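Xylulose kinase (Escherichia coli, PDB 2NLX) phosphorylates D-xylulose with ATP to give D-xylulose 5-phosphate, and acts more weakly on 1-deoxy-D-xylulose. Local coordinates at residues A[237-242]-A[277-282]; A[298-303]-A[363-368]. All coordinates share one frame; numbering follows the deposited sequence.

Contact 1 of 2, residues A[237-242]-A[277-282]; sequences GAVGVG and FCHALP
V239, in the last turn of helix 233-241, stands across from A280, with their CA atoms 7.5 Å apart, where the chain has just left strand 275-278 and runs on as a loop. The helix closes directly afterwards: G242 takes a positive phi of 102° and its N bonds back to V239 O and, weakly, to A238 O, a Schellman motif. At these backbone angles a CB would press against the preceding carbonyl O, which is why glycine suits the place.

V239 works through one branch. CG1 lies anti to the backbone N (chi1 172°), which turns CG2 toward the loop. There CG2 meets H279 CE1 at 3.9 Å, L281 CG at 4.1 Å and, a little further off, A280 CB. The compact, beta-branched side chain thus puts one methyl against the imidazole carbon and two aliphatic side chains at once. A238, one residue earlier, adds its CB, 4.1 Å from H279 CE1; alanine is small enough to let the imidazole approach the helix.

H279 reaches this spot because its CG is anti to the backbone N (chi1 -153°), carrying the ring out to the helix end. Both methyls approach its CE1 corner obliquely, while L281 CG sits 4.3 Å above one ring face, offset toward the rim. NE2 hydrogen-bonds to M243 O, just past the helix, which helps to hold the ring's orientation and satisfies a buried nitrogen. F260 of strand 257-262 touches both the imidazole and A238.

A buried apolar seam thus joins the C-terminal turn of helix 233-241, which begins at D233, the probable proton acceptor, to the loop that leaves strand 275-278, an outer strand of the seven-stranded sheet, consistent with packing between the two actin-like ATPase domains of an FGGY kinase.

Contact 2 of 2, residues A[298-303]-A[363-368]; sequences LDWAAK and RAVLEG
A301 and V365 face one another at the middle of this contact. The single methyl of A301 comes up to the fork of the valine, with CB 4.0 Å from both CG1 and CG2. V365 holds that fork forward with CG1 anti to the backbone N (chi1 167°) and CG2 anti to the carbonyl carbon. The segment axes run nearly antiparallel (168°) and approach to 10.5 Å; between them the short methyl of A301 meets the wider fork of V365.

To one side, L298 and L366 meet through their CD2 methyls, the two side chains crossing at about a right angle; L298 CD2 also lies 4.4 Å from V365 CG1. To the other, W300 brings the CZ3 corner of its indole to 4.3 Å from V365 CG2, an oblique approach.

Further out, V310 and W402 pack on L298, and I314, A317 and M405 on L366, so helices 310-317 and 400-410 back the leucine pair. F349 of strand 345-350 touches both W300 and V365. W300 also lies at the dimer interface, where its ring meets that of H354 of the second subunit edge-to-face.

No polar bond directs the pairing of the two segments, so their fit depends on the complementary shapes of A301 against V365 and L298 against L366, in a mostly buried apolar setting.

How the contacts relate
Contacts 1 and 2 follow one another along the chain and do not touch: their centres lie 31 Å apart and their nearest atoms about 19 Å. Contact 1 is near the probable active site, with the side chain of A238 about 10 Å from that of D233, the probable proton acceptor, and the side chain of A280 about 10 Å from that of the substrate-binding M77. Contact 2 lies well away from these sites, its centre about 24 Å from the centre of the chain against 11 Å for contact 1. Contact 1 thus lies in the interior, while contact 2 packs two helices, one of which, through W300 and K303, also meets the second subunit.

Contact 1 of 2, residues A[237-242]-A[277-282]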
ATOM      1  N   GLY A 237       3.122  27.182 -25.197  1.00 16.80           N
ATOM      2  CA  GLY A 237       1.830  26.850 -24.627  1.00 19.01           C
ATOM      3  C   GLY A 237       1.292  28.011 -23.808  1.00 22.45           C
ATOM      4  O   GLY A 237       0.115  28.341 -23.881  1.00 30.79           O
ATOM      5  N   ALA A 238       2.157  28.644 -23.027  1.00 15.94           N
ATOM      6  CA  ALA A 238       1.741  29.778 -22.219  1.00 13.00           C
ATOM      7  C   ALA A 238       1.256  30.950 -23.086  1.00 22.79           C
ATOM      8  O   ALA A 238       0.279  31.620 -22.751  1.00 29.99           O
ATOM      9  CB  ALA A 238       2.894  30.223 -21.321  1.00 14.61           C
ATOM     10  N   VAL A 239       1.937  31.214 -24.198  1.00 30.04           N
ATOM     11  CA  VAL A 239       1.517  32.313 -25.069  1.00 19.64           C
ATOM     12  C   VAL A 239       0.115  32.025 -25.592  1.00 21.79           C
ATOM     13  O   VAL A 239      -0.725  32.918 -25.655  1.00 19.28           O
ATOM     14  CB  VAL A 239       2.484  32.501 -26.267  1.00 16.95           C
ATOM     15  CG1 VAL A 239       1.909  33.520 -27.250  1.00 27.80           C
ATOM     16  CG2 VAL A 239       3.835  32.974 -25.769  1.00  6.18           C
ATOM     17  N   GLY A 240      -0.129  30.770 -25.954  1.00 23.60           N
ATOM     18  CA  GLY A 240      -1.433  30.379 -26.461  1.00 26.85           C
ATOM     19  C   GLY A 240      -2.554  30.695 -25.490  1.00 25.76           C
ATOM     20  O   GLY A 240      -3.605  31.225 -25.872  1.00 33.89           O
ATOM     21  N   VAL A 241      -2.314  30.381 -24.221  1.00 32.00           N
ATOM     22  CA  VAL A 241      -3.287  30.608 -23.158  1.00 31.72           C
ATOM     23  C   VAL A 241      -3.367  32.080 -22.787  1.00 28.30           C
ATOM     24  O   VAL A 241      -4.322  32.511 -22.146  1.00 38.71           O
ATOM     25  CB  VAL A 241      -2.937  29.744 -21.912  1.00 21.56           C
ATOM     26  CG1 VAL A 241      -3.803  30.128 -20.716  1.00 47.61           C
ATOM     27  CG2 VAL A 241      -3.156  28.275 -22.247  1.00 39.75           C
ATOM     28  N   GLY A 242      -2.367  32.849 -23.204  1.00 23.20           N
ATOM     29  CA  GLY A 242      -2.365  34.273 -22.925  1.00 11.84           C
ATOM     30  C   GLY A 242      -1.465  34.693 -21.784  1.00 20.25           C
ATOM     31  O   GLY A 242      -1.550  35.824 -21.309  1.00 14.12           O
ATOM     32  N   PHE A 277      13.503  30.692 -16.999  1.00 28.32           N
ATOM     33  CA  PHE A 277      13.879  30.747 -18.402  1.00 23.00           C
ATOM     34  C   PHE A 277      13.364  32.030 -19.045  1.00 28.46           C
ATOM     35  O   PHE A 277      12.501  32.716 -18.490  1.00 21.35           O
ATOM     36  CB  PHE A 277      13.251  29.571 -19.158  1.00 21.14           C
ATOM     37  CG  PHE A 277      13.788  28.233 -18.778  1.00 16.65           C
ATOM     38  CD1 PHE A 277      12.916  27.190 -18.461  1.00 21.84           C
ATOM     39  CD2 PHE A 277      15.159  27.993 -18.766  1.00 14.79           C
ATOM     40  CE1 PHE A 277      13.400  25.915 -18.135  1.00 15.22           C
ATOM     41  CE2 PHE A 277      15.658  26.726 -18.442  1.00 27.37           C
ATOM     42  CZ  PHE A 277      14.772  25.679 -18.123  1.00 12.48           C
ATOM     43  N   CYS A 278      13.903  32.359 -20.204  1.00 23.33           N
ATOM     44  CA  CYS A 278      13.375  33.453 -20.980  1.00 20.65           C
ATOM     45  C   CYS A 278      12.007  33.046 -21.503  1.00 25.16           C
ATOM     46  O   CYS A 278      11.805  31.910 -21.889  1.00 20.90           O
ATOM     47  CB  CYS A 278      14.325  33.777 -22.128  1.00 14.34           C
ATOM     48  SG  CYS A 278      15.845  34.615 -21.693  1.00 20.48           S
ATOM     49  N   HIS A 279      11.065  33.975 -21.508  1.00 19.55           N
ATOM     50  CA  HIS A 279       9.791  33.751 -22.181  1.00 16.52           C
ATOM     51  C   HIS A 279       9.953  33.719 -23.693  1.00 22.59           C
ATOM     52  O   HIS A 279      11.010  34.023 -24.214  1.00 25.92           O
ATOM     53  CB  HIS A 279       8.768  34.804 -21.772  1.00 20.98           C
ATOM     54  CG  HIS A 279       7.345  34.354 -21.873  1.00  4.97           C
ATOM     55  ND1 HIS A 279       6.984  33.121 -22.358  1.00 11.26           N
ATOM     56  CD2 HIS A 279       6.194  34.990 -21.578  1.00 12.26           C
ATOM     57  CE1 HIS A 279       5.672  33.011 -22.342  1.00  4.76           C
ATOM     58  NE2 HIS A 279       5.168  34.131 -21.870  1.00  3.24           N
ATOM     59  N   ALA A 280       8.896  33.337 -24.388  1.00 17.60           N
ATOM     60  CA  ALA A 280       8.896  33.349 -25.837  1.00 21.04           C
ATOM     61  C   ALA A 280       8.395  34.683 -26.339  1.00 21.41           C
ATOM     62  O   ALA A 280       7.915  34.810 -27.446  1.00  6.64           O
ATOM     63  CB  ALA A 280       8.059  32.234 -26.367  1.00 11.62           C
ATOM     64  N   LEU A 281       8.518  35.681 -25.485  1.00 21.10           N
ATOM     65  CA  LEU A 281       8.109  37.018 -25.810  1.00 21.18           C
ATOM     66  C   LEU A 281       9.238  37.970 -25.497  1.00 20.94           C
ATOM     67  O   LEU A 281      10.079  37.679 -24.675  1.00 15.87           O
ATOM     68  CB  LEU A 281       6.851  37.376 -25.040  1.00 26.81           C
ATOM     69  CG  LEU A 281       5.578  36.660 -25.481  1.00 30.44           C
ATOM     70  CD1 LEU A 281       4.454  36.962 -24.552  1.00 34.20           C
ATOM     71  CD2 LEU A 281       5.189  37.003 -26.896  1.00 30.38           C
ATOM     72  N   PRO A 282       9.259  39.098 -26.187  1.00 18.31           N
ATOM     73  CA  PRO A 282      10.234  40.147 -25.921  1.00 19.23           C
ATOM     74  C   PRO A 282      10.140  40.709 -24.521  1.00 19.20           C
ATOM     75  O   PRO A 282       9.081  41.128 -24.096  1.00  8.95           O
ATOM     76  CB  PRO A 282       9.864  41.214 -26.935  1.00  9.23           C
ATOM     77  CG  PRO A 282       9.265  40.523 -27.975  1.00 13.90           C
ATOM     78  CD  PRO A 282       8.519  39.371 -27.418  1.00 19.88           C
TER

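Contact 2 of 2, residues A[298-303]-A[363-368]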
ATOM      1  N   LEU A 298      -6.015  10.805 -11.324  1.00 25.15           N
ATOM      2  CA  LEU A 298      -7.438  10.656 -11.139  1.00 27.23           C
ATOM      3  C   LEU A 298      -7.987   9.484 -11.917  1.00 29.07           C
ATOM      4  O   LEU A 298      -8.937   8.850 -11.501  1.00 39.48           O
ATOM      5  CB  LEU A 298      -8.183  11.945 -11.457  1.00 21.85           C
ATOM      6  CG  LEU A 298      -7.815  13.114 -10.561  1.00 27.75           C
ATOM      7  CD1 LEU A 298      -8.702  14.307 -10.748  1.00 36.09           C
ATOM      8  CD2 LEU A 298      -7.818  12.703  -9.143  1.00 29.19           C
ATOM      9  N   ASP A 299      -7.364   9.181 -13.038  1.00 28.61           N
ATOM     10  CA  ASP A 299      -7.705   8.001 -13.800  1.00 34.76           C
ATOM     11  C   ASP A 299      -7.260   6.736 -13.112  1.00 30.90           C
ATOM     12  O   ASP A 299      -7.986   5.762 -13.052  1.00 31.54           O
ATOM     13  CB  ASP A 299      -7.073   8.072 -15.177  1.00 31.38           C
ATOM     14  CG  ASP A 299      -7.930   8.791 -16.159  1.00 44.10           C
ATOM     15  OD1 ASP A 299      -7.422   9.177 -17.220  1.00 75.74           O
ATOM     16  OD2 ASP A 299      -9.127   9.033 -15.956  1.00 52.34           O
ATOM     17  N   TRP A 300      -6.039   6.754 -12.618  1.00 28.00           N
ATOM     18  CA  TRP A 300      -5.433   5.568 -12.066  1.00 26.35           C
ATOM     19  C   TRP A 300      -6.228   5.137 -10.854  1.00 26.41           C
ATOM     20  O   TRP A 300      -6.454   3.960 -10.634  1.00 29.73           O
ATOM     21  CB  TRP A 300      -3.977   5.855 -11.703  1.00 25.32           C
ATOM     22  CG  TRP A 300      -3.439   4.965 -10.653  1.00 26.47           C
ATOM     23  CD1 TRP A 300      -2.923   3.736 -10.824  1.00 27.85           C
ATOM     24  CD2 TRP A 300      -3.372   5.239  -9.257  1.00 25.42           C
ATOM     25  NE1 TRP A 300      -2.539   3.212  -9.618  1.00 40.42           N
ATOM     26  CE2 TRP A 300      -2.808   4.124  -8.640  1.00 27.39           C
ATOM     27  CE3 TRP A 300      -3.741   6.323  -8.462  1.00 24.64           C
ATOM     28  CZ2 TRP A 300      -2.597   4.061  -7.278  1.00 35.17           C
ATOM     29  CZ3 TRP A 300      -3.540   6.257  -7.121  1.00 25.11           C
ATOM     30  CH2 TRP A 300      -2.970   5.141  -6.537  1.00 32.02           C
ATOM     31  N   ALA A 301      -6.677   6.122 -10.088  1.00 30.74           N
ATOM     32  CA  ALA A 301      -7.369   5.906  -8.831  1.00 17.89           C
ATOM     33  C   ALA A 301      -8.796   5.499  -9.064  1.00 23.62           C
ATOM     34  O   ALA A 301      -9.384   4.787  -8.276  1.00 29.80           O
ATOM     35  CB  ALA A 301      -7.337   7.144  -8.031  1.00 10.97           C
ATOM     36  N   ALA A 302      -9.359   5.971 -10.156  1.00 24.20           N
ATOM     37  CA  ALA A 302     -10.710   5.615 -10.494  1.00 23.00           C
ATOM     38  C   ALA A 302     -10.800   4.164 -10.900  1.00 28.46           C
ATOM     39  O   ALA A 302     -11.847   3.548 -10.817  1.00 39.02           O
ATOM     40  CB  ALA A 302     -11.218   6.500 -11.571  1.00 26.51           C
ATOM     41  N   LYS A 303      -9.689   3.603 -11.319  1.00 26.94           N
ATOM     42  CA  LYS A 303      -9.695   2.219 -11.705  1.00 30.59           C
ATOM     43  C   LYS A 303      -9.269   1.302 -10.575  1.00 29.40           C
ATOM     44  O   LYS A 303      -9.824   0.232 -10.394  1.00 31.93           O
ATOM     45  CB  LYS A 303      -8.819   1.992 -12.922  1.00 33.99           C
ATOM     46  CG  LYS A 303      -9.010   0.633 -13.524  1.00 60.74           C
ATOM     47  CD  LYS A 303      -9.942  -0.196 -12.648  1.00 76.60           C
ATOM     48  CE  LYS A 303     -10.664  -1.271 -13.437  1.00 65.83           C
ATOM     49  NZ  LYS A 303      -9.756  -2.382 -13.815  1.00 41.10           N
ATOM     50  N   ARG A 363     -11.046   9.858  -1.575  1.00 16.69           N
ATOM     51  CA  ARG A 363     -10.945  11.189  -1.025  1.00 21.85           C
ATOM     52  C   ARG A 363      -9.536  11.478  -0.582  1.00 24.11           C
ATOM     53  O   ARG A 363      -9.097  12.614  -0.568  1.00 20.53           O
ATOM     54  CB  ARG A 363     -11.870  11.330   0.164  1.00 12.90           C
ATOM     55  CG  ARG A 363     -11.849  12.708   0.740  1.00 35.67           C
ATOM     56  CD  ARG A 363     -12.297  12.773   2.142  1.00 49.20           C
ATOM     57  NE  ARG A 363     -13.742  12.908   2.211  1.00 73.23           N
ATOM     58  CZ  ARG A 363     -14.406  13.995   1.880  1.00 54.83           C
ATOM     59  NH1 ARG A 363     -13.759  15.067   1.466  1.00 49.54           N
ATOM     60  NH2 ARG A 363     -15.722  14.012   1.970  1.00 63.13           N
ATOM     61  N   ALA A 364      -8.844  10.424  -0.199  1.00 19.94           N
ATOM     62  CA  ALA A 364      -7.450  10.494   0.138  1.00 17.64           C
ATOM     63  C   ALA A 364      -6.611  10.868  -1.061  1.00 18.46           C
ATOM     64  O   ALA A 364      -5.613  11.554  -0.923  1.00 20.33           O
ATOM     65  CB  ALA A 364      -6.996   9.181   0.725  1.00  2.00           C
ATOM     66  N   VAL A 365      -7.014  10.413  -2.235  1.00  9.90           N
ATOM     67  CA  VAL A 365      -6.266  10.719  -3.436  1.00 17.43           C
ATOM     68  C   VAL A 365      -6.417  12.174  -3.829  1.00 17.99           C
ATOM     69  O   VAL A 365      -5.443  12.866  -4.014  1.00 18.37           O
ATOM     70  CB  VAL A 365      -6.622   9.792  -4.618  1.00 25.53           C
ATOM     71  CG1 VAL A 365      -6.073  10.341  -5.907  1.00 10.79           C
ATOM     72  CG2 VAL A 365      -6.098   8.405  -4.397  1.00 16.76           C
ATOM     73  N   LEU A 366      -7.650  12.636  -3.932  1.00 15.07           N
ATOM     74  CA  LEU A 366      -7.903  14.004  -4.314  1.00 18.18           C
ATOM     75  C   LEU A 366      -7.156  14.947  -3.408  1.00 22.19           C
ATOM     76  O   LEU A 366      -6.598  15.934  -3.854  1.00 26.06           O
ATOM     77  CB  LEU A 366      -9.393  14.318  -4.261  1.00 17.96           C
ATOM     78  CG  LEU A 366     -10.379  13.482  -5.055  1.00 15.62           C
ATOM     79  CD1 LEU A 366     -11.689  14.173  -5.119  1.00  2.39           C
ATOM     80  CD2 LEU A 366      -9.877  13.204  -6.423  1.00 14.90           C
ATOM     81  N   GLU A 367      -7.156  14.647  -2.120  1.00 22.23           N
ATOM     82  CA  GLU A 367      -6.480  15.499  -1.155  1.00 20.44           C
ATOM     83  C   GLU A 367      -4.986  15.439  -1.290  1.00 19.56           C
ATOM     84  O   GLU A 367      -4.314  16.469  -1.253  1.00 23.82           O
ATOM     85  CB  GLU A 367      -6.891  15.135   0.276  1.00 12.03           C
ATOM     86  CG  GLU A 367      -8.400  15.179   0.512  1.00 32.92           C
ATOM     87  CD  GLU A 367      -8.777  14.903   1.961  1.00 29.79           C
ATOM     88  OE1 GLU A 367      -8.086  14.077   2.609  1.00 14.88           O
ATOM     89  OE2 GLU A 367      -9.769  15.512   2.432  1.00 22.50           O
ATOM     90  N   GLY A 368      -4.468  14.227  -1.440  1.00 22.67           N
ATOM     91  CA  GLY A 368      -3.035  14.047  -1.581  1.00 11.83           C
ATOM     92  C   GLY A 368      -2.516  14.796  -2.790  1.00 16.91           C
ATOM     93  O   GLY A 368      -1.548  15.550  -2.678  1.00 19.91           O
TER